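PDB 3U0J: type III effector HopU1, which acts on plant immunity as an ADP-ribosyltransferase, probably transferring ADP-ribose from NAD+ to arginine side chains of target proteins. Local coordinates for residues T178-L182 against N217-Q221; E249-H254 against F265-I270. All coordinates share one frame; numbering follows the deposited sequence.

Interaction 1. Residues T178-L182 against N217-Q221; sequences TIARL and NIAFQ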
loop_
_atom_site.group_PDB
_atom_site.type_symbol
_atom_site.label_atom_id
_atom_site.label_comp_id
_atom_site.label_asym_id
_atom_site.label_seq_id
_atom_site.Cartn_x
_atom_site.Cartn_y
_atom_site.Cartn_z
ATOM N N THR A 178 -2.019 21.638 -3.764
ATOM C CA THR A 178 -1.270 20.399 -3.941
ATOM C C THR A 178 -0.337 20.446 -5.166
ATOM O O THR A 178 0.859 20.150 -5.072
ATOM C CB THR A 178 -2.205 19.155 -4.020
ATOM O OG1 THR A 178 -2.960 19.036 -2.803
ATOM C CG2 THR A 178 -1.390 17.884 -4.230
ATOM N N ILE A 179 -0.880 20.824 -6.313
ATOM C CA ILE A 179 -0.076 20.937 -7.527
ATOM C C ILE A 179 1.140 21.844 -7.319
ATOM O O ILE A 179 2.269 21.476 -7.647
ATOM C CB ILE A 179 -0.924 21.465 -8.722
ATOM C CG1 ILE A 179 -1.999 20.440 -9.112
ATOM C CG2 ILE A 179 -0.043 21.775 -9.910
ATOM C CD1 ILE A 179 -3.071 20.975 -10.030
ATOM N N ALA A 180 0.895 23.027 -6.767
ATOM C CA ALA A 180 1.950 23.987 -6.467
ATOM C C ALA A 180 3.068 23.388 -5.595
ATOM O O ALA A 180 4.271 23.647 -5.815
ATOM C CB ALA A 180 1.352 25.210 -5.802
ATOM N N ARG A 181 2.681 22.583 -4.607
ATOM C CA ARG A 181 3.678 21.994 -3.733
ATOM C C ARG A 181 4.628 21.110 -4.523
ATOM O O ARG A 181 5.842 21.147 -4.312
ATOM C CB ARG A 181 3.034 21.191 -2.613
ATOM C CG ARG A 181 4.043 20.602 -1.653
ATOM C CD ARG A 181 3.356 19.665 -0.702
ATOM N NE ARG A 181 2.442 20.402 0.165
ATOM C CZ ARG A 181 1.279 19.922 0.605
ATOM N NH1 ARG A 181 0.877 18.700 0.234
ATOM N NH2 ARG A 181 0.509 20.670 1.401
ATOM N N LEU A 182 4.077 20.311 -5.428
ATOM C CA LEU A 182 4.904 19.378 -6.173
ATOM C C LEU A 182 5.858 20.127 -7.080
ATOM O O LEU A 182 7.053 19.813 -7.123
ATOM C CB LEU A 182 4.047 18.404 -6.970
ATOM C CG LEU A 182 3.298 17.470 -6.030
ATOM C CD1 LEU A 182 2.267 16.630 -6.741
ATOM C CD2 LEU A 182 4.306 16.596 -5.312
ATOM N N ASN A 217 -6.199 14.313 -11.821
ATOM C CA ASN A 217 -5.533 15.388 -12.557
ATOM C C ASN A 217 -4.031 15.450 -12.289
ATOM O O ASN A 217 -3.308 16.189 -12.956
ATOM C CB ASN A 217 -6.169 16.745 -12.248
ATOM C CG ASN A 217 -6.105 17.086 -10.790
ATOM O OD1 ASN A 217 -6.041 16.200 -9.941
ATOM N ND2 ASN A 217 -6.113 18.373 -10.478
ATOM N N ILE A 218 -3.558 14.672 -11.319
ATOM C CA ILE A 218 -2.118 14.571 -11.072
ATOM C C ILE A 218 -1.603 13.160 -11.348
ATOM O O ILE A 218 -2.034 12.203 -10.712
ATOM C CB ILE A 218 -1.791 14.961 -9.634
ATOM C CG1 ILE A 218 -2.268 16.399 -9.379
ATOM C CG2 ILE A 218 -0.307 14.798 -9.358
ATOM C CD1 ILE A 218 -2.264 16.793 -7.909
ATOM N N ALA A 219 -0.703 13.020 -12.311
ATOM C CA ALA A 219 -0.147 11.704 -12.617
ATOM C C ALA A 219 1.283 11.589 -12.127
ATOM O O ALA A 219 2.062 12.534 -12.234
ATOM C CB ALA A 219 -0.209 11.414 -14.115
ATOM N N PHE A 220 1.625 10.423 -11.601
ATOM C CA PHE A 220 2.989 10.152 -11.191
ATOM C C PHE A 220 3.547 9.023 -12.023
ATOM O O PHE A 220 2.981 7.929 -12.069
ATOM C CB PHE A 220 3.037 9.756 -9.722
ATOM C CG PHE A 220 2.789 10.886 -8.784
ATOM C CD1 PHE A 220 3.824 11.675 -8.345
ATOM C CD2 PHE A 220 1.515 11.165 -8.332
ATOM C CE1 PHE A 220 3.595 12.730 -7.465
ATOM C CE2 PHE A 220 1.289 12.220 -7.444
ATOM C CZ PHE A 220 2.338 12.995 -7.013
ATOM N N GLN A 221 4.661 9.284 -12.692
ATOM C CA GLN A 221 5.328 8.234 -13.421
ATOM C C GLN A 221 6.573 7.904 -12.658
ATOM O O GLN A 221 7.520 8.684 -12.635
ATOM C CB GLN A 221 5.684 8.687 -14.816
ATOM C CG GLN A 221 6.455 7.648 -15.583
ATOM C CD GLN A 221 6.825 8.147 -16.947
ATOM O OE1 GLN A 221 5.953 8.538 -17.734
ATOM N NE2 GLN A 221 8.121 8.150 -17.242
#
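Ile179 and Leu182 of helix 176-188 lie on Ile218 of strand 218-224. The helix comes directly after edge strand 167-172, packs on one face of the mixed sheet of the ADP-ribosyltransferase domain and closes that side of the apolar core. At their closest, the axes of the two short segments are 11.0 Å apart, with N-to-C directions 32° apart.

The contact is apolar and largely buried. Ile218 is its centre and uses both branches. With CG1 anti to its carbonyl carbon (chi1 -59°), Ile218 sends CD1 to Ile179 CG1 at 3.8 Å. The same Ile218 CD1 lies 3.9 Å from Thr178 CG2, so the threonine touches with its methyl, not its hydroxyl. The other branch, Ile218 CG2, lies 4.1 Å from Leu182 CD1. Phe265 of strand 263-269 also touches Ile218 and Leu182.

At the start of the strand, the extra residue of a classic beta bulge sets Asn217 and Ile218 opposite Ile172. Asn217 ND2 makes a hydrogen bond to Gly174 O and lies 4.0 Å from Ile179 CD1, a plain van der Waals contact.

The aromatic contact is the last. Phe220 and Leu182 approach from opposite directions, and Leu182 CD1 comes to 3.6 Å from Phe220 CZ, oblique to the ring.

Interaction 2. Residues E249-H254 against F265-I270; sequences EFVIEH and FVLSQI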
loop_
_atom_site.group_PDB
_atom_site.type_symbol
_atom_site.label_atom_id
_atom_site.label_comp_id
_atom_site.label_asym_id
_atom_site.label_seq_id
_atom_site.Cartn_x
_atom_site.Cartn_y
_atom_site.Cartn_z
ATOM N N GLU A 249 11.066 7.096 -0.687
ATOM C CA GLU A 249 11.633 8.406 -0.951
ATOM C C GLU A 249 11.909 8.565 -2.443
ATOM O O GLU A 249 12.470 7.651 -3.062
ATOM C CB GLU A 249 12.938 8.509 -0.163
ATOM C CG GLU A 249 13.222 9.868 0.419
ATOM C CD GLU A 249 13.972 9.805 1.743
ATOM O OE1 GLU A 249 13.872 8.782 2.472
ATOM O OE2 GLU A 249 14.651 10.808 2.053
ATOM N N PHE A 250 11.533 9.712 -3.020
ATOM C CA PHE A 250 11.714 9.940 -4.471
ATOM C C PHE A 250 12.303 11.295 -4.863
ATOM O O PHE A 250 12.037 12.318 -4.234
ATOM C CB PHE A 250 10.404 9.740 -5.239
ATOM C CG PHE A 250 9.713 8.450 -4.924
ATOM C CD1 PHE A 250 9.941 7.320 -5.694
ATOM C CD2 PHE A 250 8.851 8.359 -3.838
ATOM C CE1 PHE A 250 9.320 6.124 -5.394
ATOM C CE2 PHE A 250 8.230 7.167 -3.534
ATOM C CZ PHE A 250 8.465 6.046 -4.316
ATOM N N VAL A 251 13.103 11.278 -5.922
ATOM C CA VAL A 251 13.559 12.489 -6.578
ATOM C C VAL A 251 12.576 12.795 -7.694
ATOM O O VAL A 251 12.258 11.914 -8.501
ATOM C CB VAL A 251 14.928 12.259 -7.226
ATOM C CG1 VAL A 251 15.357 13.477 -8.024
ATOM C CG2 VAL A 251 15.962 11.895 -6.169
ATOM N N ILE A 252 12.083 14.024 -7.764
ATOM C CA ILE A 252 11.264 14.372 -8.916
ATOM C C ILE A 252 12.153 14.808 -10.068
ATOM O O ILE A 252 12.686 15.909 -10.047
ATOM C CB ILE A 252 10.274 15.475 -8.590
ATOM C CG1 ILE A 252 9.501 15.104 -7.318
ATOM C CG2 ILE A 252 9.344 15.690 -9.773
ATOM C CD1 ILE A 252 8.702 16.225 -6.713
ATOM N N GLU A 253 12.325 13.938 -11.062
ATOM C CA GLU A 253 13.175 14.242 -12.220
ATOM C C GLU A 253 12.577 15.314 -13.152
ATOM O O GLU A 253 13.277 16.239 -13.548
ATOM C CB GLU A 253 13.507 12.974 -13.033
ATOM C CG GLU A 253 13.948 11.737 -12.229
ATOM C CD GLU A 253 15.453 11.660 -11.999
ATOM O OE1 GLU A 253 15.949 10.582 -11.579
ATOM O OE2 GLU A 253 16.140 12.677 -12.237
ATOM N N HIS A 254 11.297 15.184 -13.502
ATOM C CA HIS A 254 10.647 16.109 -14.436
ATOM C C HIS A 254 9.253 16.458 -13.946
ATOM O O HIS A 254 8.671 15.720 -13.174
ATOM C CB HIS A 254 10.557 15.499 -15.842
ATOM C CG HIS A 254 11.830 14.853 -16.307
ATOM N ND1 HIS A 254 12.907 15.579 -16.778
ATOM C CD2 HIS A 254 12.201 13.549 -16.365
ATOM C CE1 HIS A 254 13.887 14.749 -17.104
ATOM N NE2 HIS A 254 13.485 13.513 -16.864
ATOM N N PHE A 265 4.243 14.319 -12.983
ATOM C CA PHE A 265 5.542 14.345 -12.312
ATOM C C PHE A 265 6.247 13.026 -12.493
ATOM O O PHE A 265 5.679 11.961 -12.236
ATOM C CB PHE A 265 5.397 14.679 -10.834
ATOM C CG PHE A 265 4.646 15.918 -10.605
ATOM C CD1 PHE A 265 5.305 17.124 -10.520
ATOM C CD2 PHE A 265 3.262 15.894 -10.537
ATOM C CE1 PHE A 265 4.603 18.296 -10.353
ATOM C CE2 PHE A 265 2.544 17.049 -10.358
ATOM C CZ PHE A 265 3.216 18.262 -10.265
ATOM N N VAL A 266 7.481 13.096 -12.968
ATOM C CA VAL A 266 8.269 11.893 -13.136
ATOM C C VAL A 266 9.090 11.712 -11.892
ATOM O O VAL A 266 9.843 12.598 -11.509
ATOM C CB VAL A 266 9.189 11.964 -14.357
ATOM C CG1 VAL A 266 10.221 10.847 -14.283
ATOM C CG2 VAL A 266 8.365 11.882 -15.637
ATOM N N LEU A 267 8.909 10.561 -11.253
ATOM C CA LEU A 267 9.569 10.250 -9.995
ATOM C C LEU A 267 10.645 9.181 -10.147
ATOM O O LEU A 267 10.557 8.314 -11.006
ATOM C CB LEU A 267 8.537 9.787 -8.979
ATOM C CG LEU A 267 8.018 10.863 -8.034
ATOM C CD1 LEU A 267 7.600 12.088 -8.794
ATOM C CD2 LEU A 267 6.872 10.311 -7.201
ATOM N N SER A 268 11.657 9.244 -9.295
ATOM C CA SER A 268 12.714 8.246 -9.299
ATOM C C SER A 268 13.004 7.774 -7.870
ATOM O O SER A 268 13.347 8.580 -7.003
ATOM C CB SER A 268 13.967 8.827 -9.928
ATOM O OG SER A 268 14.885 7.810 -10.228
ATOM N N GLN A 269 12.853 6.474 -7.625
ATOM C CA GLN A 269 13.048 5.929 -6.286
ATOM C C GLN A 269 14.508 5.982 -5.849
ATOM O O GLN A 269 15.424 5.708 -6.635
ATOM C CB GLN A 269 12.549 4.490 -6.211
ATOM C CG GLN A 269 12.521 3.928 -4.809
ATOM C CD GLN A 269 12.159 2.452 -4.781
ATOM O OE1 GLN A 269 12.338 1.735 -5.772
ATOM N NE2 GLN A 269 11.642 1.990 -3.642
ATOM N N ILE A 270 14.704 6.334 -4.583
ATOM C CA ILE A 270 16.011 6.339 -3.950
ATOM C C ILE A 270 16.237 5.048 -3.157
ATOM O O ILE A 270 15.323 4.550 -2.470
ATOM C CB ILE A 270 16.097 7.518 -3.000
ATOM C CG1 ILE A 270 16.044 8.807 -3.801
ATOM C CG2 ILE A 270 17.363 7.457 -2.159
ATOM C CD1 ILE A 270 15.908 10.016 -2.949
HETATM O O HOH W 1 12.674 4.701 -1.125
#
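Leu267 fits between Phe250 and Ile252 on the buried face of two antiparallel strands. Its CG lies 3.8 Å from Phe250 CB, and the two side chains cross at about a right angle. Leu267 CD1 meets Ile252 CG1 at 3.9 Å, with these two side chains side by side. Phe250 has CG anti to its carbonyl carbon (chi1 -50°), which carries its ring along the partner strand to Gln269. Phe250 CE1 is 3.7 Å from Gln269 CB, while Gln269 OE1 accepts a hydrogen bond from Arg226 N. At the other end, Ile252 CG2 approaches the edge of the Phe265 ring. Leu185 and Phe186 of helix 176-188 also touch Ile252.

On the opposite face, Val251 CG2 packs on Ile270 CD1 at 3.7 Å. Val266 CG1 lies at the edge of the His254 ring, near its plane.

Val251 and Ser268 form an antiparallel hydrogen-bonded pair. Val251 N gives to Ser268 O at 2.9 Å, and Ser268 N to Val251 O. Val266 N donates to His254 O at 2.9 Å; the bond from Glu253 N to Val266 O is weak.

At the chain's end, Ile270 N donates a hydrogen bond to Glu249 O (3.0 Å, N-H...O angle 165°). A water links Glu249 N to Ile270 O, and the Glu249 carboxylate forms salt bridges with Arg133 and Arg191. The arrangement is a C-terminal beta hairpin, with a classic bulge where Val266 is paired with two residues, Glu253 and His254.

In the fold
The centres of the two interactions are 12 Å apart, on the same side of the chain's centre. Both segments of interaction 1 precede those of interaction 2 along the chain. They share one five-stranded mixed sheet, in which strand 218-224 runs parallel to its neighbour 263-269. Gln221 N and O make probable hydrogen bonds to Phe265 O and Leu267 N, joining the strands directly. Side chains continue the link: Leu182 CB packs on Phe265 CZ and Phe220 CD1 on Leu267 CD2. Helix 176-188 thus covers residues of both contacts. The buried side chains of both contacts meet on one face of the sheet, in the ADP-ribosyltransferase domain.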